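Long-range contacts in phosphate-binding protein (Xanthomonas axonopodis pv. citri, PDB 5UB6), which probably binds phosphate-containing ligands as a periplasmic substrate-binding protein of an ABC transporter, and holds pyrophosphate in this crystal: residues 47-52 against 74-79; 64-69 against 122-127; 91-96 against 209-214; 117-122 against 162-167. All coordinates share one frame; numbering follows the deposited sequence. Where two conformers were deposited one is given.

Interaction 1. Residues 47-52 against 74-79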
loop_
_atom_site.group_PDB
_atom_site.type_symbol
_atom_site.label_atom_id
_atom_site.label_comp_id
_atom_site.label_asym_id
_atom_site.label_seq_id
_atom_site.Cartn_x
_atom_site.Cartn_y
_atom_site.Cartn_z
ATOM N N ASP A 47 8.840 6.256 -4.839
ATOM C CA ASP A 47 8.395 6.237 -3.442
ATOM C C ASP A 47 7.367 7.329 -3.215
ATOM O O ASP A 47 7.148 8.191 -4.070
ATOM C CB ASP A 47 9.615 6.446 -2.518
ATOM C CG ASP A 47 10.353 7.730 -2.837
ATOM O OD1 ASP A 47 9.711 8.784 -2.830
ATOM O OD2 ASP A 47 11.556 7.687 -3.158
ATOM N N ALA A 48 6.780 7.325 -2.031
ATOM C CA ALA A 48 5.787 8.332 -1.618
ATOM C C ALA A 48 6.307 9.762 -1.608
ATOM O O ALA A 48 5.527 10.683 -1.909
ATOM C CB ALA A 48 5.207 7.993 -0.259
ATOM N N ARG A 49 7.589 9.949 -1.283
ATOM C CA ARG A 49 8.166 11.305 -1.216
ATOM C C ARG A 49 8.176 11.976 -2.591
ATOM O O ARG A 49 7.726 13.115 -2.767
ATOM C CB ARG A 49 9.604 11.329 -0.654
ATOM C CG ARG A 49 9.807 10.696 0.721
ATOM C CD ARG A 49 10.901 11.349 1.592
ATOM N NE ARG A 49 12.154 11.621 0.867
ATOM C CZ ARG A 49 12.517 12.789 0.288
ATOM N NH1 ARG A 49 11.736 13.870 0.305
ATOM N NH2 ARG A 49 13.686 12.882 -0.347
ATOM N N GLN A 50 8.664 11.249 -3.577
ATOM C CA GLN A 50 8.723 11.763 -4.944
ATOM C C GLN A 50 7.329 11.826 -5.580
ATOM O O GLN A 50 7.046 12.735 -6.356
ATOM C CB GLN A 50 9.720 10.951 -5.799
ATOM C CG GLN A 50 9.842 11.374 -7.269
ATOM C CD GLN A 50 10.491 12.758 -7.432
ATOM O OE1 GLN A 50 11.587 12.993 -6.912
ATOM N NE2 GLN A 50 9.818 13.671 -8.137
ATOM N N MET A 51 6.452 10.885 -5.260
ATOM C CA MET A 51 5.093 10.973 -5.776
ATOM C C MET A 51 4.421 12.246 -5.245
ATOM O O MET A 51 3.709 12.923 -5.996
ATOM C CB MET A 51 4.260 9.740 -5.437
ATOM C CG MET A 51 2.821 9.770 -6.000
ATOM S SD MET A 51 2.727 10.156 -7.784
ATOM C CE MET A 51 3.005 8.529 -8.459
ATOM N N SER A 52 4.662 12.566 -3.968
ATOM C CA SER A 52 4.099 13.775 -3.342
ATOM C C SER A 52 4.584 14.986 -4.069
ATOM O O SER A 52 3.839 15.899 -4.333
ATOM C CB SER A 52 4.457 13.907 -1.862
ATOM O OG SER A 52 3.663 13.038 -1.101
ATOM N N GLU A 74 -1.398 12.329 1.608
ATOM C CA GLU A 74 -2.232 13.383 2.198
ATOM C C GLU A 74 -1.458 14.213 3.200
ATOM O O GLU A 74 -1.501 15.442 3.157
ATOM C CB GLU A 74 -3.496 12.809 2.835
ATOM C CG GLU A 74 -4.538 13.881 3.132
ATOM C CD GLU A 74 -5.873 13.326 3.589
ATOM O OE1 GLU A 74 -6.920 13.801 3.155
ATOM O OE2 GLU A 74 -5.889 12.427 4.402
ATOM N N GLN A 75 -0.721 13.550 4.073
ATOM C CA GLN A 75 0.078 14.246 5.089
ATOM C C GLN A 75 1.093 15.172 4.508
ATOM O O GLN A 75 1.376 16.215 5.085
ATOM C CB GLN A 75 0.796 13.257 5.980
ATOM C CG GLN A 75 -0.124 12.480 6.899
ATOM C CD GLN A 75 0.631 11.348 7.627
ATOM O OE1 GLN A 75 1.848 11.150 7.431
ATOM N NE2 GLN A 75 -0.101 10.583 8.461
ATOM N N ARG A 76 1.629 14.819 3.345
ATOM C CA ARG A 76 2.584 15.703 2.638
ATOM C C ARG A 76 1.908 16.777 1.778
ATOM O O ARG A 76 2.579 17.369 0.956
ATOM C CB ARG A 76 3.601 14.899 1.832
ATOM C CG ARG A 76 4.566 14.138 2.725
ATOM C CD ARG A 76 5.541 13.320 1.898
ATOM N NE ARG A 76 6.664 12.836 2.699
ATOM C CZ ARG A 76 6.916 11.562 3.040
ATOM N NH1 ARG A 76 6.137 10.533 2.655
ATOM N NH2 ARG A 76 8.000 11.298 3.775
ATOM N N GLY A 77 0.618 17.062 2.022
ATOM C CA GLY A 77 -0.115 18.168 1.404
ATOM C C GLY A 77 -0.474 17.941 -0.048
ATOM O O GLY A 77 -0.946 18.840 -0.714
ATOM N N SER A 78 -0.309 16.727 -0.545
ATOM C CA SER A 78 -0.191 16.515 -1.973
ATOM C C SER A 78 -1.449 15.954 -2.673
ATOM O O SER A 78 -1.644 16.204 -3.878
ATOM C CB SER A 78 1.015 15.627 -2.203
ATOM O OG SER A 78 0.743 14.259 -1.867
ATOM N N ALA A 79 -2.309 15.249 -1.924
ATOM C CA ALA A 79 -3.529 14.660 -2.425
ATOM C C ALA A 79 -4.620 14.393 -1.350
ATOM O O ALA A 79 -4.331 14.350 -0.158
ATOM C CB ALA A 79 -3.175 13.371 -3.115
#
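One face of the Arg-76 guanidinium carries the side chain of Arg-49. The CG atom of Arg-49 sits 3.6 Å above that plane, toward its rim and near NH2. The methyl of Ala-48 approaches the same group obliquely, with its CB 4.0 Å from Arg-76 NH1. The two arginine end groups do not stack. Their planes are 60° apart, and the bends at chi2 and chi3 of Arg-49 carry its own charge elsewhere, so that Arg-49 NE and Arg-76 NH2 are 5.1 Å apart. The Arg-76 chain runs extended from CG to NE across the start of helix 48-56. Its CB and CD both touch the OG of Ser-52. That hydroxyl is also 3.3 Å from Ser-78 OG and 3.1 Å from Ala-48 O. Ser-78 OG is bonded in turn to Leu-73 O. The chain reaches Ser-78 through a Schellman motif that ends helix 67-75, with Gly-77 as its C-prime residue. At the other helix, Asp-47 is the N-cap and its OD1 accepts from Gln-50 N at 2.8 Å. Ser-52 has one proton for two acceptors, so neither bond is settled. Arg-76 is gripped along its methylenes, not by a charge partner in 47-52.

Interaction 2. Residues 64-69 against 122-127. With POP (pyrophosphate 2-), chain C.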
loop_
_atom_site.group_PDB
_atom_site.type_symbol
_atom_site.label_atom_id
_atom_site.label_comp_id
_atom_site.label_asym_id
_atom_site.label_seq_id
_atom_site.Cartn_x
_atom_site.Cartn_y
_atom_site.Cartn_z
ATOM N N SER A 64 -3.990 5.352 -7.433
ATOM C CA SER A 64 -4.731 4.330 -6.693
ATOM C C SER A 64 -3.733 3.651 -5.770
ATOM O O SER A 64 -2.835 2.995 -6.240
ATOM C CB SER A 64 -5.320 3.282 -7.622
ATOM O OG SER A 64 -6.012 2.289 -6.858
ATOM N N GLU A 65 -3.902 3.795 -4.456
ATOM C CA GLU A 65 -2.916 3.310 -3.473
ATOM C C GLU A 65 -3.591 2.570 -2.312
ATOM O O GLU A 65 -4.794 2.753 -2.042
ATOM C CB GLU A 65 -2.057 4.485 -2.933
ATOM C CG GLU A 65 -1.201 5.199 -4.001
ATOM C CD GLU A 65 -0.022 4.371 -4.534
ATOM O OE1 GLU A 65 0.519 3.525 -3.778
ATOM O OE2 GLU A 65 0.381 4.597 -5.706
ATOM N N THR A 66 -2.789 1.777 -1.609
ATOM C CA THR A 66 -3.194 1.241 -0.334
ATOM C C THR A 66 -3.231 2.391 0.640
ATOM O O THR A 66 -2.550 3.413 0.459
ATOM C CB THR A 66 -2.276 0.140 0.177
ATOM O OG1 THR A 66 -0.974 0.672 0.392
ATOM C CG2 THR A 66 -2.177 -0.997 -0.814
ATOM N N THR A 67 -4.055 2.224 1.669
ATOM C CA THR A 67 -4.466 3.338 2.503
ATOM C C THR A 67 -3.382 3.991 3.339
ATOM O O THR A 67 -3.491 5.173 3.593
ATOM C CB THR A 67 -5.663 2.931 3.385
ATOM O OG1 THR A 67 -5.369 1.688 4.045
ATOM C CG2 THR A 67 -6.889 2.753 2.485
ATOM N N GLY A 68 -2.347 3.248 3.762
ATOM C CA GLY A 68 -1.245 3.852 4.499
ATOM C C GLY A 68 -0.459 4.789 3.579
ATOM O O GLY A 68 -0.215 5.967 3.894
ATOM N N ALA A 69 -0.095 4.264 2.418
ATOM C CA ALA A 69 0.555 5.049 1.388
ATOM C C ALA A 69 -0.244 6.259 0.991
ATOM O O ALA A 69 0.332 7.318 0.740
ATOM C CB ALA A 69 0.805 4.190 0.170
ATOM N N SER A 122 7.048 2.874 1.727
ATOM C CA SER A 122 5.733 3.261 1.212
ATOM C C SER A 122 4.695 2.124 1.370
ATOM O O SER A 122 3.562 2.268 0.924
ATOM C CB SER A 122 5.874 3.680 -0.285
ATOM O OG SER A 122 7.039 4.536 -0.545
ATOM N N SER A 123 5.065 1.003 1.999
ATOM C CA SER A 123 4.204 -0.187 1.983
ATOM C C SER A 123 3.282 -0.088 3.159
ATOM O O SER A 123 3.767 0.095 4.301
ATOM C CB SER A 123 5.003 -1.482 2.099
ATOM O OG SER A 123 4.123 -2.577 2.090
ATOM N N THR A 124 1.968 -0.178 2.910
ATOM C CA THR A 124 1.010 -0.189 4.007
ATOM C C THR A 124 1.146 -1.444 4.848
ATOM O O THR A 124 1.382 -1.358 6.040
ATOM C CB THR A 124 -0.440 -0.038 3.511
ATOM O OG1 THR A 124 -0.605 1.257 2.905
ATOM C CG2 THR A 124 -1.422 -0.187 4.662
ATOM N N SER A 125 0.992 -2.597 4.213
ATOM C CA SER A 125 0.975 -3.853 4.910
ATOM C C SER A 125 2.371 -4.364 5.244
ATOM O O SER A 125 2.521 -5.256 6.083
ATOM C CB SER A 125 0.208 -4.921 4.105
ATOM O OG SER A 125 0.991 -5.340 2.995
ATOM N N GLY A 126 3.380 -3.858 4.549
ATOM C CA GLY A 126 4.761 -4.363 4.727
ATOM C C GLY A 126 5.690 -3.456 5.471
ATOM O O GLY A 126 6.876 -3.805 5.678
ATOM N N TYR A 127 5.185 -2.280 5.843
ATOM C CA TYR A 127 5.974 -1.316 6.621
ATOM C C TYR A 127 5.163 -0.518 7.653
ATOM O O TYR A 127 5.461 -0.568 8.829
ATOM C CB TYR A 127 6.757 -0.389 5.689
ATOM C CG TYR A 127 7.609 0.619 6.410
ATOM C CD1 TYR A 127 8.848 0.263 6.879
ATOM C CD2 TYR A 127 7.165 1.924 6.620
ATOM C CE1 TYR A 127 9.649 1.170 7.546
ATOM C CE2 TYR A 127 7.942 2.856 7.266
ATOM C CZ TYR A 127 9.187 2.471 7.739
ATOM O OH TYR A 127 9.999 3.341 8.418
HETATM P P1 POP C . 0.450 -3.538 -2.347
HETATM O O1 POP C . 0.641 -2.208 -3.070
HETATM O O2 POP C . -0.769 -4.410 -2.594
HETATM O O3 POP C . 1.710 -4.330 -2.256
HETATM O O POP C . 0.069 -3.097 -0.867
HETATM P P2 POP C . 1.009 -2.550 0.296
HETATM O O4 POP C . 0.868 -1.004 0.297
HETATM O O5 POP C . 0.397 -3.207 1.491
HETATM O O6 POP C . 2.507 -2.887 0.043
#
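Thr-124 meets Thr-66 hydroxyl to hydroxyl, and this pair leads straight to the bound pyrophosphate. Thr-124 OG1 donates to Thr-66 OG1 at 2.6 Å. Thr-66 OG1 in turn donates to pyrophosphate O4, in a very short bond of 2.5 Å. The proton of each hydroxyl is therefore committed. Thr-124 OG1 thus orients the hydroxyl of Thr-66, while its backbone N binds O4 directly. Thr-124 has the most surface buried here. Its OG1 lies anti to the carbonyl carbon (chi1 -65°), which turns it toward the start of helix 67-75. There it accepts from Ala-69 N at 3.1 Å, with an N-H...O angle of 152°, and more weakly from Gly-68 N. Gly-68 has no side chain, and Thr-124 OG1 can come within 2.8 Å of its N.

The starts of helices 67-75 and 124-136 meet through Thr-124 beside the ligand, in the cleft of a periplasmic binding-protein fold. Helix 124-136 offers its first backbone N-H groups to the anion: Thr-124 N gives to O4 at 3.0 Å and Ser-125 N to O5. Such a helix end would probably stabilise the negative charge. Ser-125 OG adds a second bond to O5, at 2.7 Å. Ser-123, the N-cap, has two roles, since its OG donates to O6 at 2.6 Å and accepts from Gly-126 N. Lys-164 NZ and Arg-211 NH2 also bond the ligand.

Ala-69 buries the next largest area. Its CB packs against Ser-122 O at 3.4 Å, just before helix 124-136. The hydroxyl of Ser-122 is bonded to Ala-48 N.

Interaction 3. Residues 91-96 against 209-214. With POP (pyrophosphate 2-), chain C.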
loop_
_atom_site.group_PDB
_atom_site.type_symbol
_atom_site.label_atom_id
_atom_site.label_comp_id
_atom_site.label_asym_id
_atom_site.label_seq_id
_atom_site.Cartn_x
_atom_site.Cartn_y
_atom_site.Cartn_z
ATOM N N ARG A 91 -12.742 -5.397 0.651
ATOM C CA ARG A 91 -12.651 -3.998 1.028
ATOM C C ARG A 91 -11.554 -3.771 2.034
ATOM O O ARG A 91 -11.068 -2.671 2.113
ATOM C CB ARG A 91 -13.953 -3.556 1.677
ATOM C CG ARG A 91 -15.182 -3.540 0.765
ATOM C CD ARG A 91 -16.300 -2.958 1.609
ATOM N NE ARG A 91 -17.537 -2.643 0.919
ATOM C CZ ARG A 91 -18.580 -2.074 1.537
ATOM N NH1 ARG A 91 -18.509 -1.772 2.836
ATOM N NH2 ARG A 91 -19.700 -1.797 0.863
ATOM N N ASP A 92 -11.174 -4.795 2.823
ATOM C CA ASP A 92 -10.228 -4.609 3.929
ATOM C C ASP A 92 -9.070 -5.555 3.821
ATOM O O ASP A 92 -9.134 -6.558 3.137
ATOM C CB ASP A 92 -10.911 -4.806 5.305
ATOM C CG ASP A 92 -11.724 -3.579 5.778
ATOM O OD1 ASP A 92 -12.044 -2.665 4.990
ATOM O OD2 ASP A 92 -12.014 -3.496 6.985
ATOM N N PHE A 93 -7.997 -5.210 4.517
ATOM C CA PHE A 93 -6.922 -6.162 4.769
ATOM C C PHE A 93 -6.215 -5.835 6.064
ATOM O O PHE A 93 -6.493 -4.782 6.693
ATOM C CB PHE A 93 -5.957 -6.321 3.549
ATOM C CG PHE A 93 -4.983 -5.164 3.298
ATOM C CD1 PHE A 93 -5.187 -3.865 3.780
ATOM C CD2 PHE A 93 -3.867 -5.386 2.462
ATOM C CE1 PHE A 93 -4.284 -2.872 3.507
ATOM C CE2 PHE A 93 -2.970 -4.368 2.178
ATOM C CZ PHE A 93 -3.188 -3.113 2.704
ATOM N N HIS A 94 -5.309 -6.728 6.466
ATOM C CA HIS A 94 -4.523 -6.531 7.672
ATOM C C HIS A 94 -3.156 -7.099 7.481
ATOM O O HIS A 94 -2.887 -7.809 6.535
ATOM C CB HIS A 94 -5.179 -7.210 8.911
ATOM C CG HIS A 94 -5.389 -8.692 8.785
ATOM N ND1 HIS A 94 -6.508 -9.249 8.197
ATOM C CD2 HIS A 94 -4.631 -9.732 9.203
ATOM C CE1 HIS A 94 -6.425 -10.569 8.251
ATOM N NE2 HIS A 94 -5.301 -10.884 8.873
ATOM N N THR A 95 -2.283 -6.759 8.398
ATOM C CA THR A 95 -0.940 -7.286 8.365
ATOM C C THR A 95 -0.855 -8.524 9.261
ATOM O O THR A 95 -1.466 -8.568 10.326
ATOM C CB THR A 95 0.044 -6.190 8.777
ATOM O OG1 THR A 95 0.214 -5.295 7.665
ATOM C CG2 THR A 95 1.382 -6.753 9.130
ATOM N N LEU A 96 -0.064 -9.501 8.830
ATOM C CA LEU A 96 0.328 -10.596 9.700
ATOM C C LEU A 96 1.843 -10.731 9.819
ATOM O O LEU A 96 2.590 -10.419 8.902
ATOM C CB LEU A 96 -0.341 -11.918 9.291
ATOM C CG LEU A 96 -0.299 -12.344 7.829
ATOM C CD1 LEU A 96 1.061 -12.910 7.469
ATOM C CD2 LEU A 96 -1.412 -13.341 7.521
ATOM N N VAL A 209 -7.599 -2.563 8.002
ATOM C CA VAL A 209 -7.826 -1.228 7.476
ATOM C C VAL A 209 -8.437 -1.376 6.095
ATOM O O VAL A 209 -8.382 -2.459 5.510
ATOM C CB VAL A 209 -6.547 -0.347 7.436
ATOM C CG1 VAL A 209 -5.975 -0.177 8.840
ATOM C CG2 VAL A 209 -5.526 -0.946 6.510
ATOM N N PRO A 210 -9.028 -0.289 5.571
ATOM C CA PRO A 210 -9.511 -0.382 4.201
ATOM C C PRO A 210 -8.336 -0.629 3.267
ATOM O O PRO A 210 -7.262 -0.071 3.471
ATOM C CB PRO A 210 -10.173 0.969 3.948
ATOM C CG PRO A 210 -10.366 1.574 5.299
ATOM C CD PRO A 210 -9.189 1.068 6.096
ATOM N N ARG A 211 -8.601 -1.459 2.275
ATOM C CA ARG A 211 -7.594 -2.009 1.383
ATOM C C ARG A 211 -6.899 -0.935 0.524
ATOM O O ARG A 211 -5.655 -0.891 0.442
ATOM C CB ARG A 211 -8.284 -3.061 0.497
ATOM C CG ARG A 211 -7.416 -3.748 -0.536
ATOM C CD ARG A 211 -6.468 -4.744 0.088
ATOM N NE ARG A 211 -5.655 -5.382 -0.943
ATOM C CZ ARG A 211 -4.541 -4.842 -1.393
ATOM N NH1 ARG A 211 -4.154 -3.684 -0.901
ATOM N NH2 ARG A 211 -3.829 -5.442 -2.337
ATOM N N ALA A 212 -7.682 -0.054 -0.085
ATOM C CA ALA A 212 -7.145 0.948 -1.037
ATOM C C ALA A 212 -8.066 2.135 -1.256
ATOM O O ALA A 212 -9.281 2.129 -0.913
ATOM C CB ALA A 212 -6.821 0.278 -2.376
ATOM N N VAL A 213 -7.488 3.185 -1.809
ATOM C CA VAL A 213 -8.238 4.432 -1.995
ATOM C C VAL A 213 -7.750 5.074 -3.259
ATOM O O VAL A 213 -6.552 5.055 -3.539
ATOM C CB VAL A 213 -8.086 5.334 -0.744
ATOM C CG1 VAL A 213 -6.629 5.613 -0.436
ATOM C CG2 VAL A 213 -8.873 6.628 -0.835
ATOM N N GLU A 214 -8.667 5.641 -4.031
ATOM C CA GLU A 214 -8.306 6.539 -5.107
ATOM C C GLU A 214 -8.059 7.936 -4.564
ATOM O O GLU A 214 -8.874 8.476 -3.813
ATOM C CB GLU A 214 -9.388 6.575 -6.181
ATOM C CG GLU A 214 -9.802 5.203 -6.700
ATOM C CD GLU A 214 -8.607 4.413 -7.162
ATOM O OE1 GLU A 214 -7.941 4.847 -8.180
ATOM O OE2 GLU A 214 -8.344 3.384 -6.505
HETATM P P1 POP C . 0.450 -3.538 -2.347
HETATM O O1 POP C . 0.641 -2.208 -3.070
HETATM O O2 POP C . -0.769 -4.410 -2.594
HETATM O O3 POP C . 1.710 -4.330 -2.256
HETATM O O POP C . 0.069 -3.097 -0.867
HETATM P P2 POP C . 1.009 -2.550 0.296
HETATM O O4 POP C . 0.868 -1.004 0.297
HETATM O O5 POP C . 0.397 -3.207 1.491
HETATM O O6 POP C . 2.507 -2.887 0.043
#
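Phe-93 and Arg-211 stack beside the pyrophosphate, on two antiparallel strands of the binding-protein fold. Arg-211 was modelled in two conformers, and the stack and ligand bond described are those of one. Its guanidinium lies flat on the Phe-93 ring, with centres 4.5 Å apart and planes at 15°. The CD of Arg-211 adds a CH-pi contact over the same ring, 3.8 Å from its centroid. The bend at chi2 (73°) folds the arginine chain back across the aromatic face. In this conformer NH2 donates to pyrophosphate O2 at 3.2 Å, near the guanidinium plane. The ring edge also borders the anion, with Phe-93 CE2 3.6 Å from O5.

Val-209 supports the ring from another part of its edge, with CG2 3.8 Å from Phe-93 CE1. Behind these side chains is the backbone pairing of strands 92-100 and 209-217. Phe-93 and Val-209 form a hydrogen-bonded pair, bonded both ways through N and O. Asp-92 and Pro-210 form the non-hydrogen-bonded pair next to it. Arg-211 leaves the regular strand, but its N still donates to Arg-91 O, which ties its backbone to the neighbouring strand.

Farther out, Asp-92 makes a salt bridge with Arg-264, and Pro-210 O accepts from Thr-67 OG1. Beside the Arg-211 N bond, Pro-210 CA makes a CA-H...O contact of 3.5 Å with Arg-91 O.

Interaction 4. Residues 117-122 against 162-167. With POP (pyrophosphate 2-), chain C.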
loop_
_atom_site.group_PDB
_atom_site.type_symbol
_atom_site.label_atom_id
_atom_site.label_comp_id
_atom_site.label_asym_id
_atom_site.label_seq_id
_atom_site.Cartn_x
_atom_site.Cartn_y
_atom_site.Cartn_z
ATOM N N ALA A 117 11.730 -8.663 8.869
ATOM C CA ALA A 117 11.832 -8.302 7.456
ATOM C C ALA A 117 10.619 -7.467 7.055
ATOM O O ALA A 117 9.478 -7.910 7.198
ATOM C CB ALA A 117 11.947 -9.527 6.561
ATOM N N LEU A 118 10.897 -6.271 6.546
ATOM C CA LEU A 118 9.912 -5.347 5.995
ATOM C C LEU A 118 10.255 -4.977 4.547
ATOM O O LEU A 118 11.364 -5.276 4.039
ATOM C CB LEU A 118 9.861 -4.098 6.862
ATOM C CG LEU A 118 9.538 -4.377 8.333
ATOM C CD1 LEU A 118 9.598 -3.080 9.098
ATOM C CD2 LEU A 118 8.194 -5.047 8.553
ATOM N N GLN A 119 9.288 -4.347 3.875
ATOM C CA GLN A 119 9.332 -4.200 2.429
ATOM C C GLN A 119 10.007 -2.906 1.959
ATOM O O GLN A 119 11.178 -2.909 1.566
ATOM C CB GLN A 119 7.908 -4.344 1.896
ATOM C CG GLN A 119 7.416 -5.789 1.945
ATOM C CD GLN A 119 5.917 -5.935 1.684
ATOM O OE1 GLN A 119 5.376 -5.355 0.740
ATOM N NE2 GLN A 119 5.238 -6.750 2.522
ATOM N N ASN A 120 9.288 -1.800 1.994
ATOM C CA ASN A 120 9.799 -0.499 1.591
ATOM C C ASN A 120 9.009 0.471 2.428
ATOM O O ASN A 120 7.927 0.112 2.909
ATOM C CB ASN A 120 9.587 -0.216 0.094
ATOM C CG ASN A 120 8.114 -0.155 -0.304
ATOM O OD1 ASN A 120 7.414 0.865 -0.120
ATOM N ND2 ASN A 120 7.626 -1.256 -0.858
ATOM N N ALA A 121 9.519 1.688 2.573
ATOM C CA ALA A 121 8.892 2.717 3.398
ATOM C C ALA A 121 7.455 3.168 2.953
ATOM O O ALA A 121 6.728 3.742 3.747
ATOM C CB ALA A 121 9.809 3.933 3.505
ATOM N N SER A 122 7.048 2.874 1.727
ATOM C CA SER A 122 5.733 3.261 1.212
ATOM C C SER A 122 4.695 2.124 1.370
ATOM O O SER A 122 3.562 2.268 0.924
ATOM C CB SER A 122 5.874 3.680 -0.285
ATOM O OG SER A 122 7.039 4.536 -0.545
ATOM N N GLY A 162 12.897 -4.951 0.523
ATOM C CA GLY A 162 12.258 -4.615 -0.766
ATOM C C GLY A 162 10.966 -5.386 -1.050
ATOM O O GLY A 162 9.869 -4.988 -0.615
ATOM N N SER A 163 11.114 -6.508 -1.748
ATOM C CA SER A 163 9.991 -7.231 -2.303
ATOM C C SER A 163 9.268 -8.043 -1.257
ATOM O O SER A 163 9.874 -8.489 -0.280
ATOM C CB SER A 163 10.458 -8.169 -3.433
ATOM O OG SER A 163 10.843 -9.449 -2.928
ATOM N N LYS A 164 7.979 -8.290 -1.492
ATOM C CA LYS A 164 7.231 -9.250 -0.658
ATOM C C LYS A 164 7.831 -10.685 -0.665
ATOM O O LYS A 164 7.898 -11.338 0.381
ATOM C CB LYS A 164 5.784 -9.323 -1.096
ATOM C CG LYS A 164 4.997 -8.045 -0.908
ATOM C CD LYS A 164 3.803 -8.010 -1.853
ATOM C CE LYS A 164 3.262 -6.596 -1.970
ATOM N NZ LYS A 164 3.027 -5.939 -0.643
ATOM N N LEU A 165 8.238 -11.169 -1.847
ATOM C CA LEU A 165 8.907 -12.475 -1.978
ATOM C C LEU A 165 10.167 -12.546 -1.128
ATOM O O LEU A 165 10.477 -13.584 -0.574
ATOM C CB LEU A 165 9.257 -12.772 -3.448
ATOM C CG LEU A 165 9.937 -14.128 -3.742
ATOM C CD1 LEU A 165 9.304 -15.299 -3.003
ATOM C CD2 LEU A 165 9.952 -14.435 -5.235
ATOM N N ASN A 166 10.881 -11.427 -1.038
ATOM C CA ASN A 166 12.093 -11.331 -0.211
ATOM C C ASN A 166 11.828 -11.407 1.265
ATOM O O ASN A 166 12.626 -11.952 2.007
ATOM C CB ASN A 166 12.897 -10.061 -0.539
ATOM C CG ASN A 166 13.745 -10.232 -1.780
ATOM O OD1 ASN A 166 13.693 -11.249 -2.387
ATOM N ND2 ASN A 166 14.475 -9.227 -2.165
ATOM N N VAL A 167 10.700 -10.883 1.703
ATOM C CA VAL A 167 10.351 -11.028 3.103
ATOM C C VAL A 167 10.166 -12.496 3.416
ATOM O O VAL A 167 10.657 -12.991 4.427
ATOM C CB VAL A 167 9.061 -10.267 3.412
ATOM C CG1 VAL A 167 8.585 -10.590 4.822
ATOM C CG2 VAL A 167 9.302 -8.764 3.189
HETATM P P1 POP C . 0.450 -3.538 -2.347
HETATM O O1 POP C . 0.641 -2.208 -3.070
HETATM O O2 POP C . -0.769 -4.410 -2.594
HETATM O O3 POP C . 1.710 -4.330 -2.256
HETATM O O POP C . 0.069 -3.097 -0.867
HETATM P P2 POP C . 1.009 -2.550 0.296
HETATM O O4 POP C . 0.868 -1.004 0.297
HETATM O O5 POP C . 0.397 -3.207 1.491
HETATM O O6 POP C . 2.507 -2.887 0.043
#
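Gln-119 and Val-167 form the close-packed side of this contact. The CG of Gln-119 lies 3.7 Å from Val-167 CG2, and the two side chains cross at about a right angle. The other branch of the valine, CG1, lies anti to its backbone N (chi1 172°). It reaches the end of strand 115-118, 3.9 Å from Ala-117 CB. The amide of Gln-119 crosses the Lys-164 chain obliquely, with OE1 3.2 Å from Lys-164 CG. The same OE1 accepts from Lys-164 NZ at 2.8 Å, with the donor tilted 18° from the carbonyl plane.

Here a loop after a strand meets the start of a helix at the ligand cleft of the binding-protein fold. Ser-163 caps helix 164-172, its OG accepting from Asn-166 N. Lys-164 NZ also bonds pyrophosphate O6 at 3.2 Å; its approach to O3 is doubtful in the model. Asp-185 forms a salt bridge with the same amine, which probably balances part of its charge.

Gly-162 is close but at the partly exposed margin. Its O lies 3.3 Å from Gln-119 CB, and its N bonds weakly to Gln-119 O, at 127°. Asn-120 is the loosely placed residue. Its OD1 accepts from Ser-122 N, forming an Asx turn.

In the fold
Interactions 1 and 2 are buried, and interactions 3 and 4 only partly so. Interaction 2 lies deepest, its centre about 2 Å from the centre of the chain, and shares Ser-122 with interaction 4. Interactions 2, 3 and 4 all touch the pyrophosphate. Their chemistry differs: hydroxyls and helix N-H groups in interaction 2, an arginine on an aromatic ring in interaction 3, and a lysine in interaction 4. Interactions 3 and 4 do not touch each other; their centres are about 17 Å apart. Interactions 2 and 3 use the neighbouring strands 62-66 and 209-217. Interaction 1 lies farther out and does not reach the ligand. It shares helix 67-75 with interaction 2, joining the opposite end of that helix.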